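Local coordinates for alanine dehydrogenase/pyridine nucleotide transhydrogenase (Mycobacterium smegmatis str. MC2 155, PDB 3P2Y), which probably couples hydride transfer between NADH and NADP to proton translocation across the membrane, as an alpha subunit of pyridine nucleotide transhydrogenase, at residues S168-P173 and P294-V299; K183-L188 and K265-I270; K209-D214 and G227-D232; A258-I263 and L283-A288; A288-Q293 and V319-T324. All coordinates share one frame; numbering follows the deposited sequence.

Interaction 1. Residues S168-P173 and P294-V299; sequences STRFVP and PGSVVV
Arg170 NH1 is held from two sides of the dimer interface: it donates to the backbone O of Pro294 at 2.8 Å and also forms a salt bridge with Glu337 of the second subunit. The first bond is fairly straight, 155° at the hydrogen, and arrives in the carbonyl plane of Pro294, somewhat tilted from the guanidinium plane. The other terminal nitrogen, NH2, reaches Ser296 OG at 3.3 Å along a more bent line, lying nearly flat with the guanidinium edge. That hydroxyl is bonded chiefly to Gln293 O, while NH2 also forms a salt bridge with Asp267 OD1. A bend at chi3 (-61°) turns the otherwise extended arginine chain so that its edge meets the 294-296 turn. With both terminal nitrogens engaged, the rotation of the group is well fixed.

Next to it along the chain, Thr169 OG1 sits 3.4 Å from the CA of Gly295, a residue with positive phi. Ser168 OG accepts from Arg170 N in an ST turn, and a water at 2.6 Å from this same OG carries the link on to Gly295 O. Val297 CG2 packs on the backbone of Ser168, 3.6 Å from its N. The exit of helix 148-167 is thereby fastened to the N-terminal approach of strand 297-300, an inner parallel strand of the Rossmann-type sheet, at the subunit interface.

Interaction 2. Residues K183-L188 and K265-I270; sequences KPASAL and KFDIVI. With NA (sodium ion), chain E.
Strands 186-188 and 268-270 run parallel, 17° apart with axes 4.7 Å from each other, and pair as the first and fourth strands of the Rossmann-type sheet. The ladder is regular toward its C-terminal end, where Leu188 N donates to Ile268 O and Ile270 N to Leu188 O, both over short, nearly straight bonds. At its start Ser186 O is gripped twice, by Asp267 N at 2.9 Å and more loosely by Ile268 N. The Asp267 carboxylate extends the pairing beyond the strand: OD2 takes the N-H of Ser186 through its anti lone pair, at 2.8 Å and almost linearly (172°). The same oxygen receives two waters, one of them shared with Pro184 O.

On the face bearing Leu188, its CB stands 3.5 Å from the centroid of the Phe266 ring, a CH-pi contact close to the ring normal, and its CD2 lies 3.8 Å from Phe266 CD2. Ala187 and Ile268 meet on the reverse face through their CB atoms. A sodium ion marks the loop end of this pair, ligated by Lys265 O at 2.6 Å and by five waters, one of which, 2.3 Å from the ion, donates a hydrogen bond to Asp267 OD2.

Interaction 3. Residues K209-D214 and G227-D232; sequences KTTGYD and GAQWLD
Thr210, Gly212 and Gln229 carry the backbone ladder between residues 209-214 and 227-232, which hold the edge strand of the sheet and its parallel neighbour. Gln229 N donates to Thr210 O at 2.9 Å, well off the carbonyl plane, whereas Gly212 N meets Gln229 O at 2.8 Å almost head-on, with a C=O...N angle of 178°. Leu231 N closes the ladder on Gly212 O with an almost linear N-H...O (177°).

A water prolongs the polar link toward the start of the strands, accepting from Thr210 N and donating to Gly227 O.

Van der Waals contacts fall on both faces. Thr210 OG1 touches Ala228 CB at 3.4 Å, placed there by a chi1 of 52°. Beyond it the Trp230 indole extends along the edge of the strand, its CH2 3.3 Å from Asp214 O and its CE3 near Gly212 O. On the face with Thr211, the methyl CG2 meets Leu231 CB at 3.7 Å, and Leu231 CD2 packs at 3.9 Å on Tyr213 CB. Leu231 O lies at the edge of the Tyr213 ring, near its plane.

The contact closes a beta-alpha-beta unit. Helix 220-225 ends in a Schellman motif with Gly227 at C-prime and shields the Trp230 face together with helix 194-206, whose Leu200 meets Ala228; on the Thr211 face lie Phe266 and, from the adjoining strand 186-190, Leu188. Asp214, just past the end of its strand, turns OD2 to Val192 N in the glycine-rich turn after strand 186-190.

Interaction 4. Residues A258-I263 and L283-A288; sequences ALEDAI and LVTAAA
Glu260 reaches from helix 249-263 across to the start of helix 286-290. From CB the chain leaves anti to the backbone N (chi1 -175°) and runs extended, which lays CG 3.7 Å from Ala288 CB. The next carbon, CD, touches both the Thr285 hydroxyl and Ala287 CB, and there the carboxylate splits its duties. OE1 accepts from Thr285 OG1 at 2.7 Å, the hydroxyl approaching from above the carboxylate plane, 40° out of it. OE2 lies 3.7 Å from Ala287 CB and has a weak hydrogen bond from Gln257 NE2.

Thr285 is the N-cap of helix 286-290. Its OG1, in the crowded position between N and carbonyl carbon, accepts from Ala288 N at 3.0 Å while giving its own proton to the glutamate; the hydroxyl is thus fixed in both roles. The acceptor Glu260 probably also gains from the partial positive charge of the helix start, where Glu310 takes the N-H of Ala286. The two helices pack on one face of the Rossmann-type sheet, either side of strand 268-271 in the chain.

Further in, the contact turns apolar. Ile263 spreads its two branches over the other segment: CD1 stands 3.5 Å from Leu283 O and 3.9 Å from Val284 CG2, and CG2 meets Ala288 CB at 4.0 Å. One turn back along the helix, Leu259 CD2 lies against the same Leu283 carbonyl at 3.7 Å. Beneath them Leu188, Leu190 and Val269 come up from the sheet to touch these side chains, with Met292 closing in on Ile263.

Interaction 5. Residues A288-Q293 and V319-T324; sequences AATGMQ and VHHGVT
The contact between Ala289, Thr290 and Met292 and the residues His320 and Val323 is mainly van der Waals packing, in which the end of helix 286-290 sits on the tip of the antiparallel hairpin 317-326. No direct hydrogen bond joins the two segments. Val323 carries the contact: its CG2 lies 3.3 Å from Ala289 O, 3.6 Å from Met292 O and 3.9 Å from Met292 CB, so one methyl fits among the carbonyls of residues 289-292. That branch stands anti to its own carbonyl carbon, beside the backbone N, while CG1 reaches only Ala289 O, and from farther off.

Thr290 meets the hairpin through its hydroxyl. OG1 comes to the edge of the His320 imidazole, in its plane and 3.5 Å from CD2, yet its principal partner is Ala286 O one turn back in its own helix. The imidazole is brought to this spot by a chi1 of -174°.

The hairpin turn itself is tight. His320 to Val323 form a type I' turn, with Val323 N donating to His320 O at 2.9 Å and His320 N to Val323 O at 2.8 Å. A water lies 2.9 Å from Met292 O and 2.8 Å from His321 O, a likely but shared bridge, since other acceptors compete for its protons.

Inside, Met292 reaches past the contact to Ile263 of helix 249-263 and to Val298 of strand 297-300. Ala289 leans on Val284 and Leu311, and Thr324 continues the sheet alongside strand 297-300, touching Leu66 of the second subunit.

Four of the five contacts reach one mixed sheet, which runs in the order 229-230, 209-213, 186-190, 268-271, 297-300, 323-326, 317-320. Interaction 3 forms one edge, and its centre lies about 21 Å from that of interaction 5 at the other. Interaction 2 joins interaction 3 through Ala187 N and Lys209 O, 2.8 Å apart, and meets interaction 1 where Val299 N lies 2.7 Å from Val269 O. Gly295 N and Gly322 O, 2.7 Å apart, link interactions 1 and 5. Interaction 4 is the helical layer, sharing Ala288 with interaction 5. The sodium ion of interaction 2 is about 7 Å from the nearest atom of the Arg170 side chain; the calcium sites lie farther off.

Interaction 1. Residues S168-P173 and P294-V299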
# COMPACT_ATOMS: atom_id res chain seq x y z
N SER A 168 -3.06 0.95 8.15
CA SER A 168 -4.28 0.81 8.96
C SER A 168 -4.41 -0.62 9.51
O SER A 168 -4.02 -1.59 8.86
CB SER A 168 -5.49 1.13 8.08
OG SER A 168 -6.70 1.11 8.86
N THR A 169 -5.02 -0.75 10.69
CA THR A 169 -5.29 -2.10 11.21
C THR A 169 -6.65 -2.59 10.70
O THR A 169 -7.06 -3.67 11.05
CB THR A 169 -5.30 -2.09 12.74
OG1 THR A 169 -6.27 -1.14 13.17
CG2 THR A 169 -3.91 -1.71 13.26
N ARG A 170 -7.32 -1.77 9.87
CA ARG A 170 -8.70 -2.06 9.44
C ARG A 170 -8.82 -1.91 7.92
O ARG A 170 -8.00 -1.20 7.31
CB ARG A 170 -9.64 -1.03 10.10
CG ARG A 170 -9.84 -1.28 11.62
CD ARG A 170 -10.80 -0.30 12.27
NE ARG A 170 -10.37 1.12 12.18
CZ ARG A 170 -9.50 1.70 13.01
NH1 ARG A 170 -8.83 1.00 13.94
NH2 ARG A 170 -9.24 3.00 12.88
N PHE A 171 -9.84 -2.56 7.36
CA PHE A 171 -10.21 -2.36 5.95
C PHE A 171 -10.54 -0.92 5.68
O PHE A 171 -11.08 -0.24 6.56
CB PHE A 171 -11.49 -3.14 5.65
CG PHE A 171 -11.29 -4.61 5.39
CD1 PHE A 171 -10.65 -5.07 4.22
CD2 PHE A 171 -11.78 -5.56 6.31
CE1 PHE A 171 -10.50 -6.46 3.96
CE2 PHE A 171 -11.63 -6.96 6.07
CZ PHE A 171 -10.97 -7.42 4.92
N VAL A 172 -10.32 -0.49 4.44
CA VAL A 172 -10.90 0.78 4.00
C VAL A 172 -12.37 0.59 3.52
O VAL A 172 -13.25 1.32 3.99
CB VAL A 172 -10.03 1.47 2.92
CG1 VAL A 172 -10.83 2.63 2.23
CG2 VAL A 172 -8.75 2.04 3.56
N PRO A 173 -12.62 -0.37 2.60
CA PRO A 173 -14.01 -0.49 2.11
C PRO A 173 -14.94 -1.16 3.12
O PRO A 173 -14.48 -1.98 3.91
CB PRO A 173 -13.88 -1.42 0.89
CG PRO A 173 -12.59 -2.20 1.14
CD PRO A 173 -11.69 -1.24 1.86
N PRO A 294 -7.57 3.80 18.36
CA PRO A 294 -6.42 2.93 18.10
C PRO A 294 -6.46 2.37 16.68
O PRO A 294 -7.54 2.04 16.19
CB PRO A 294 -6.63 1.77 19.11
CG PRO A 294 -7.32 2.44 20.27
CD PRO A 294 -8.28 3.44 19.61
N GLY A 295 -5.28 2.26 16.05
CA GLY A 295 -5.17 1.71 14.69
C GLY A 295 -5.45 2.72 13.58
O GLY A 295 -5.26 2.40 12.38
N SER A 296 -5.87 3.92 13.96
CA SER A 296 -6.01 5.03 13.00
C SER A 296 -4.64 5.47 12.53
O SER A 296 -3.62 5.14 13.17
CB SER A 296 -6.77 6.20 13.63
OG SER A 296 -8.05 5.78 14.10
N VAL A 297 -4.56 6.14 11.38
CA VAL A 297 -3.26 6.53 10.84
C VAL A 297 -3.30 8.00 10.43
O VAL A 297 -4.27 8.45 9.83
CB VAL A 297 -2.91 5.71 9.54
CG1 VAL A 297 -1.54 6.10 8.97
CG2 VAL A 297 -2.92 4.18 9.81
N VAL A 298 -2.22 8.73 10.73
CA VAL A 298 -2.00 10.07 10.22
C VAL A 298 -0.85 9.98 9.23
O VAL A 298 0.26 9.55 9.59
CB VAL A 298 -1.58 11.07 11.36
CG1 VAL A 298 -1.21 12.49 10.77
CG2 VAL A 298 -2.70 11.20 12.41
N VAL A 299 -1.12 10.38 7.98
CA VAL A 299 -0.07 10.39 6.94
C VAL A 299 0.25 11.87 6.70
O VAL A 299 -0.54 12.62 6.13
CB VAL A 299 -0.54 9.74 5.63
CG1 VAL A 299 0.65 9.68 4.60
CG2 VAL A 299 -1.13 8.31 5.87
O HOH W 1 -6.61 3.31 10.17

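Interaction 2. Residues K183-L188 and K265-I270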
# COMPACT_ATOMS: atom_id res chain seq x y z
N LYS A 183 -17.69 -1.57 8.85
CA LYS A 183 -18.05 -0.25 8.35
C LYS A 183 -16.87 0.27 7.52
O LYS A 183 -15.73 -0.17 7.72
CB LYS A 183 -18.25 0.70 9.53
N PRO A 184 -17.14 1.19 6.56
CA PRO A 184 -15.98 1.74 5.81
C PRO A 184 -15.13 2.66 6.67
O PRO A 184 -15.62 3.25 7.63
CB PRO A 184 -16.63 2.56 4.68
CG PRO A 184 -18.02 2.89 5.20
CD PRO A 184 -18.41 1.84 6.22
N ALA A 185 -13.88 2.84 6.29
CA ALA A 185 -13.04 3.84 6.96
C ALA A 185 -13.52 5.22 6.59
O ALA A 185 -14.05 5.40 5.48
CB ALA A 185 -11.58 3.70 6.47
N SER A 186 -13.37 6.16 7.51
CA SER A 186 -13.55 7.58 7.19
C SER A 186 -12.17 8.20 7.01
O SER A 186 -11.29 8.01 7.85
CB SER A 186 -14.33 8.30 8.28
OG SER A 186 -15.67 7.82 8.34
N ALA A 187 -11.98 8.92 5.91
CA ALA A 187 -10.71 9.58 5.61
C ALA A 187 -10.92 11.09 5.55
O ALA A 187 -11.88 11.57 4.95
CB ALA A 187 -10.15 9.08 4.28
N LEU A 188 -10.00 11.80 6.20
CA LEU A 188 -9.98 13.28 6.20
C LEU A 188 -8.69 13.76 5.56
O LEU A 188 -7.60 13.28 5.91
CB LEU A 188 -10.03 13.78 7.65
CG LEU A 188 -9.80 15.29 7.89
CD1 LEU A 188 -10.98 16.09 7.31
CD2 LEU A 188 -9.73 15.53 9.40
N LYS A 265 -12.32 11.88 14.91
CA LYS A 265 -13.38 11.01 14.37
C LYS A 265 -12.96 10.15 13.17
O LYS A 265 -13.73 9.29 12.74
CB LYS A 265 -14.62 11.81 13.92
CG LYS A 265 -15.21 12.78 14.94
CD LYS A 265 -15.51 12.11 16.27
CE LYS A 265 -16.40 13.00 17.13
NZ LYS A 265 -16.63 12.37 18.46
N PHE A 266 -11.76 10.36 12.66
CA PHE A 266 -11.37 9.72 11.38
C PHE A 266 -10.40 8.57 11.55
O PHE A 266 -9.57 8.59 12.48
CB PHE A 266 -10.78 10.77 10.44
CG PHE A 266 -11.82 11.70 9.89
CD1 PHE A 266 -12.49 11.40 8.72
CD2 PHE A 266 -12.15 12.87 10.59
CE1 PHE A 266 -13.48 12.27 8.22
CE2 PHE A 266 -13.15 13.73 10.12
CZ PHE A 266 -13.81 13.43 8.94
N ASP A 267 -10.48 7.59 10.65
CA ASP A 267 -9.57 6.44 10.67
C ASP A 267 -8.26 6.72 9.95
O ASP A 267 -7.23 6.14 10.29
CB ASP A 267 -10.28 5.21 10.03
CG ASP A 267 -11.60 4.92 10.71
OD1 ASP A 267 -11.56 4.47 11.89
OD2 ASP A 267 -12.68 5.17 10.09
N ILE A 268 -8.31 7.59 8.94
CA ILE A 268 -7.12 7.93 8.16
C ILE A 268 -7.16 9.44 8.01
O ILE A 268 -8.18 9.96 7.58
CB ILE A 268 -7.09 7.25 6.76
CG1 ILE A 268 -7.02 5.72 6.94
CG2 ILE A 268 -5.84 7.72 5.97
CD1 ILE A 268 -7.15 4.89 5.64
N VAL A 269 -6.05 10.12 8.35
CA VAL A 269 -5.97 11.56 8.17
C VAL A 269 -4.71 11.83 7.36
O VAL A 269 -3.59 11.39 7.74
CB VAL A 269 -5.88 12.32 9.54
CG1 VAL A 269 -5.65 13.83 9.30
CG2 VAL A 269 -7.14 12.07 10.38
N ILE A 270 -4.87 12.53 6.23
CA ILE A 270 -3.75 12.84 5.35
C ILE A 270 -3.57 14.34 5.38
O ILE A 270 -4.53 15.09 5.14
CB ILE A 270 -4.03 12.34 3.91
CG1 ILE A 270 -4.27 10.82 3.93
CG2 ILE A 270 -2.87 12.72 2.97
CD1 ILE A 270 -4.70 10.20 2.63
NA NA E . -15.17 7.15 13.37
O HOH W 2 -14.71 3.23 10.41
O HOH W 3 -14.67 6.28 11.32
O HOH W 4 -12.39 6.27 14.02
O HOH W 5 -14.90 7.86 15.90
O HOH W 6 -16.59 8.81 11.77
O HOH W 7 -15.65 4.72 13.73

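Interaction 3. Residues K209-D214 and G227-D232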
# COMPACT_ATOMS: atom_id res chain seq x y z
N LYS A 209 -15.35 6.72 3.24
CA LYS A 209 -16.15 7.94 3.36
C LYS A 209 -15.14 9.09 3.48
O LYS A 209 -14.25 9.04 4.33
CB LYS A 209 -17.01 7.85 4.63
N THR A 210 -15.27 10.12 2.65
CA THR A 210 -14.21 11.14 2.56
C THR A 210 -14.69 12.53 2.91
O THR A 210 -15.85 12.91 2.63
CB THR A 210 -13.59 11.20 1.13
OG1 THR A 210 -14.63 11.35 0.15
CG2 THR A 210 -12.78 9.88 0.83
N THR A 211 -13.76 13.28 3.52
CA THR A 211 -13.99 14.68 3.94
C THR A 211 -12.73 15.46 3.63
O THR A 211 -11.63 14.97 3.91
CB THR A 211 -14.28 14.76 5.46
OG1 THR A 211 -15.52 14.08 5.74
CG2 THR A 211 -14.47 16.23 5.91
N GLY A 212 -12.89 16.67 3.11
CA GLY A 212 -11.74 17.52 2.79
C GLY A 212 -11.86 18.83 3.52
O GLY A 212 -12.96 19.34 3.74
N TYR A 213 -10.72 19.39 3.92
CA TYR A 213 -10.70 20.69 4.61
C TYR A 213 -9.56 21.53 4.04
O TYR A 213 -8.44 21.00 3.84
CB TYR A 213 -10.45 20.49 6.13
CG TYR A 213 -10.17 21.83 6.80
CD1 TYR A 213 -11.19 22.75 6.99
CD2 TYR A 213 -8.87 22.19 7.16
CE1 TYR A 213 -10.93 24.01 7.56
CE2 TYR A 213 -8.59 23.45 7.72
CZ TYR A 213 -9.64 24.34 7.92
OH TYR A 213 -9.38 25.57 8.49
N ASP A 214 -9.81 22.82 3.80
CA ASP A 214 -8.73 23.71 3.35
C ASP A 214 -9.09 25.12 3.84
O ASP A 214 -10.27 25.47 3.92
CB ASP A 214 -8.61 23.68 1.82
CG ASP A 214 -7.32 24.34 1.31
OD1 ASP A 214 -7.20 25.60 1.33
OD2 ASP A 214 -6.42 23.60 0.86
N GLY A 227 -16.34 13.88 -4.65
CA GLY A 227 -17.29 13.12 -3.83
C GLY A 227 -17.01 13.12 -2.35
O GLY A 227 -17.48 12.23 -1.63
N ALA A 228 -16.25 14.12 -1.90
CA ALA A 228 -15.95 14.31 -0.48
C ALA A 228 -16.85 15.37 0.12
O ALA A 228 -17.31 16.28 -0.58
CB ALA A 228 -14.46 14.73 -0.31
N GLN A 229 -17.09 15.23 1.43
CA GLN A 229 -17.75 16.26 2.22
C GLN A 229 -16.78 17.41 2.47
O GLN A 229 -15.60 17.19 2.69
CB GLN A 229 -18.18 15.71 3.59
CG GLN A 229 -19.26 14.63 3.54
CD GLN A 229 -19.91 14.41 4.90
OE1 GLN A 229 -20.50 15.33 5.46
NE2 GLN A 229 -19.78 13.21 5.43
N TRP A 230 -17.29 18.63 2.43
CA TRP A 230 -16.51 19.81 2.77
C TRP A 230 -16.65 20.10 4.26
O TRP A 230 -17.77 20.33 4.75
CB TRP A 230 -17.01 21.00 1.94
CG TRP A 230 -16.43 22.37 2.28
CD1 TRP A 230 -17.13 23.48 2.76
CD2 TRP A 230 -15.08 22.81 2.08
NE1 TRP A 230 -16.28 24.56 2.87
CE2 TRP A 230 -15.02 24.17 2.47
CE3 TRP A 230 -13.91 22.18 1.60
CZ2 TRP A 230 -13.82 24.92 2.41
CZ3 TRP A 230 -12.71 22.93 1.54
CH2 TRP A 230 -12.69 24.30 1.93
N LEU A 231 -15.54 20.04 4.99
CA LEU A 231 -15.56 20.29 6.43
C LEU A 231 -15.73 21.79 6.71
O LEU A 231 -14.88 22.61 6.32
CB LEU A 231 -14.27 19.77 7.10
CG LEU A 231 -14.12 19.89 8.63
CD1 LEU A 231 -15.22 19.13 9.33
CD2 LEU A 231 -12.75 19.39 9.10
N ASP A 232 -16.82 22.13 7.36
CA ASP A 232 -17.05 23.50 7.80
C ASP A 232 -16.97 23.51 9.33
O ASP A 232 -17.57 22.67 10.01
CB ASP A 232 -18.39 24.05 7.31
CG ASP A 232 -18.67 25.44 7.87
OD1 ASP A 232 -18.11 26.43 7.33
OD2 ASP A 232 -19.43 25.52 8.85
O HOH W 8 -17.49 10.32 0.71
O HOH W 9 -18.04 11.59 4.01

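Interaction 4. Residues A258-I263 and L283-A288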
# COMPACT_ATOMS: atom_id res chain seq x y z
N ALA A 258 -12.52 23.02 17.20
CA ALA A 258 -13.43 22.30 16.33
C ALA A 258 -12.66 21.40 15.34
O ALA A 258 -13.08 20.27 15.09
CB ALA A 258 -14.36 23.26 15.56
N LEU A 259 -11.56 21.91 14.80
CA LEU A 259 -10.69 21.09 13.92
C LEU A 259 -10.11 19.90 14.70
O LEU A 259 -10.17 18.76 14.26
CB LEU A 259 -9.57 21.93 13.29
CG LEU A 259 -8.59 21.18 12.36
CD1 LEU A 259 -9.38 20.41 11.27
CD2 LEU A 259 -7.57 22.12 11.75
N GLU A 260 -9.58 20.18 15.89
CA GLU A 260 -9.04 19.12 16.75
C GLU A 260 -10.09 18.02 17.00
O GLU A 260 -9.79 16.84 16.84
CB GLU A 260 -8.53 19.72 18.08
CG GLU A 260 -7.83 18.73 19.00
CD GLU A 260 -7.23 19.41 20.22
OE1 GLU A 260 -6.17 20.08 20.08
OE2 GLU A 260 -7.85 19.28 21.30
N ASP A 261 -11.31 18.41 17.36
CA ASP A 261 -12.39 17.45 17.61
C ASP A 261 -12.76 16.65 16.36
O ASP A 261 -13.00 15.44 16.43
CB ASP A 261 -13.67 18.15 18.09
CG ASP A 261 -13.52 18.76 19.48
OD1 ASP A 261 -12.55 18.43 20.21
OD2 ASP A 261 -14.40 19.58 19.85
N ALA A 262 -12.81 17.34 15.22
CA ALA A 262 -13.17 16.67 13.99
C ALA A 262 -12.15 15.57 13.68
O ALA A 262 -12.54 14.46 13.35
CB ALA A 262 -13.29 17.64 12.86
N ILE A 263 -10.86 15.88 13.82
CA ILE A 263 -9.78 14.90 13.50
C ILE A 263 -9.94 13.58 14.27
O ILE A 263 -9.71 12.48 13.72
CB ILE A 263 -8.38 15.51 13.73
CG1 ILE A 263 -8.09 16.60 12.69
CG2 ILE A 263 -7.27 14.42 13.75
CD1 ILE A 263 -7.00 17.58 13.15
N LEU A 283 -1.44 21.51 11.77
CA LEU A 283 -2.87 21.22 11.60
C LEU A 283 -3.39 20.13 12.53
O LEU A 283 -4.61 20.06 12.76
CB LEU A 283 -3.15 20.82 10.15
CG LEU A 283 -2.76 21.79 9.02
CD1 LEU A 283 -2.83 21.07 7.68
CD2 LEU A 283 -3.68 22.99 9.02
N VAL A 284 -2.50 19.27 12.99
CA VAL A 284 -2.88 18.14 13.84
C VAL A 284 -2.06 18.26 15.11
O VAL A 284 -0.86 17.94 15.14
CB VAL A 284 -2.63 16.78 13.14
CG1 VAL A 284 -2.96 15.59 14.08
CG2 VAL A 284 -3.44 16.67 11.82
N THR A 285 -2.71 18.72 16.17
CA THR A 285 -2.04 18.84 17.48
C THR A 285 -1.80 17.46 18.06
O THR A 285 -2.43 16.47 17.64
CB THR A 285 -2.94 19.61 18.48
OG1 THR A 285 -4.17 18.89 18.64
CG2 THR A 285 -3.22 21.03 18.00
N ALA A 286 -0.93 17.39 19.07
CA ALA A 286 -0.76 16.16 19.83
C ALA A 286 -2.09 15.60 20.35
O ALA A 286 -2.32 14.40 20.26
CB ALA A 286 0.22 16.39 20.98
N ALA A 287 -2.95 16.47 20.90
CA ALA A 287 -4.26 16.06 21.43
C ALA A 287 -5.18 15.47 20.37
O ALA A 287 -5.90 14.49 20.62
CB ALA A 287 -4.94 17.22 22.12
N ALA A 288 -5.18 16.08 19.19
CA ALA A 288 -6.01 15.60 18.06
C ALA A 288 -5.60 14.18 17.69
O ALA A 288 -6.46 13.29 17.61
CB ALA A 288 -5.86 16.52 16.84

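Interaction 5. Residues A288-Q293 and V319-T324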
# COMPACT_ATOMS: atom_id res chain seq x y z
N ALA A 288 -5.18 16.08 19.19
CA ALA A 288 -6.01 15.60 18.06
C ALA A 288 -5.60 14.18 17.69
O ALA A 288 -6.46 13.29 17.61
CB ALA A 288 -5.86 16.52 16.84
N ALA A 289 -4.29 13.96 17.52
CA ALA A 289 -3.78 12.64 17.13
C ALA A 289 -4.08 11.61 18.21
O ALA A 289 -4.54 10.52 17.92
CB ALA A 289 -2.27 12.69 16.86
N THR A 290 -3.84 12.00 19.47
CA THR A 290 -4.05 11.13 20.63
C THR A 290 -5.51 10.73 20.81
O THR A 290 -5.80 9.63 21.32
CB THR A 290 -3.53 11.85 21.91
OG1 THR A 290 -2.15 12.13 21.74
CG2 THR A 290 -3.71 11.01 23.15
N GLY A 291 -6.41 11.62 20.40
CA GLY A 291 -7.86 11.40 20.50
C GLY A 291 -8.43 10.49 19.42
O GLY A 291 -9.60 10.09 19.51
N MET A 292 -7.63 10.16 18.40
CA MET A 292 -8.07 9.22 17.35
C MET A 292 -8.14 7.79 17.91
O MET A 292 -7.48 7.45 18.91
CB MET A 292 -7.13 9.29 16.13
CG MET A 292 -7.16 10.66 15.44
SD MET A 292 -5.82 10.92 14.23
CE MET A 292 -6.22 9.68 12.99
N GLN A 293 -8.97 6.96 17.30
CA GLN A 293 -9.13 5.58 17.76
C GLN A 293 -7.86 4.80 17.50
O GLN A 293 -7.15 5.06 16.53
CB GLN A 293 -10.32 4.91 17.06
CG GLN A 293 -11.69 5.41 17.56
CD GLN A 293 -11.92 5.14 19.05
OE1 GLN A 293 -11.80 4.00 19.52
NE2 GLN A 293 -12.24 6.19 19.80
N VAL A 319 4.31 5.01 16.51
CA VAL A 319 2.99 4.82 17.10
C VAL A 319 2.92 5.65 18.37
O VAL A 319 3.86 5.63 19.20
CB VAL A 319 2.67 3.31 17.36
CG1 VAL A 319 1.34 3.15 18.10
CG2 VAL A 319 2.63 2.50 16.04
N HIS A 320 1.82 6.39 18.53
CA HIS A 320 1.61 7.22 19.70
C HIS A 320 0.21 6.95 20.26
O HIS A 320 -0.78 7.24 19.60
CB HIS A 320 1.82 8.70 19.32
CG HIS A 320 1.76 9.63 20.49
ND1 HIS A 320 2.86 9.94 21.26
CD2 HIS A 320 0.72 10.34 21.01
CE1 HIS A 320 2.51 10.78 22.21
NE2 HIS A 320 1.21 11.04 22.09
N HIS A 321 0.14 6.37 21.46
CA HIS A 321 -1.14 5.99 22.07
C HIS A 321 -2.02 5.21 21.08
O HIS A 321 -3.21 5.48 20.91
CB HIS A 321 -1.83 7.22 22.66
CG HIS A 321 -1.11 7.80 23.84
ND1 HIS A 321 -0.18 8.81 23.72
CD2 HIS A 321 -1.15 7.48 25.15
CE1 HIS A 321 0.32 9.09 24.91
NE2 HIS A 321 -0.26 8.30 25.80
N GLY A 322 -1.41 4.22 20.43
CA GLY A 322 -2.13 3.33 19.48
C GLY A 322 -2.43 3.95 18.13
O GLY A 322 -3.07 3.30 17.29
N VAL A 323 -1.96 5.17 17.90
CA VAL A 323 -2.22 5.88 16.62
C VAL A 323 -0.94 5.94 15.80
O VAL A 323 0.12 6.38 16.30
CB VAL A 323 -2.80 7.31 16.85
CG1 VAL A 323 -3.02 8.04 15.52
CG2 VAL A 323 -4.13 7.24 17.63
N THR A 324 -1.01 5.51 14.54
CA THR A 324 0.21 5.43 13.72
C THR A 324 0.42 6.79 13.06
O THR A 324 -0.50 7.34 12.46
CB THR A 324 0.09 4.32 12.64
OG1 THR A 324 -0.08 3.04 13.28
CG2 THR A 324 1.34 4.27 11.72
O HOH W 10 -5.94 5.60 20.54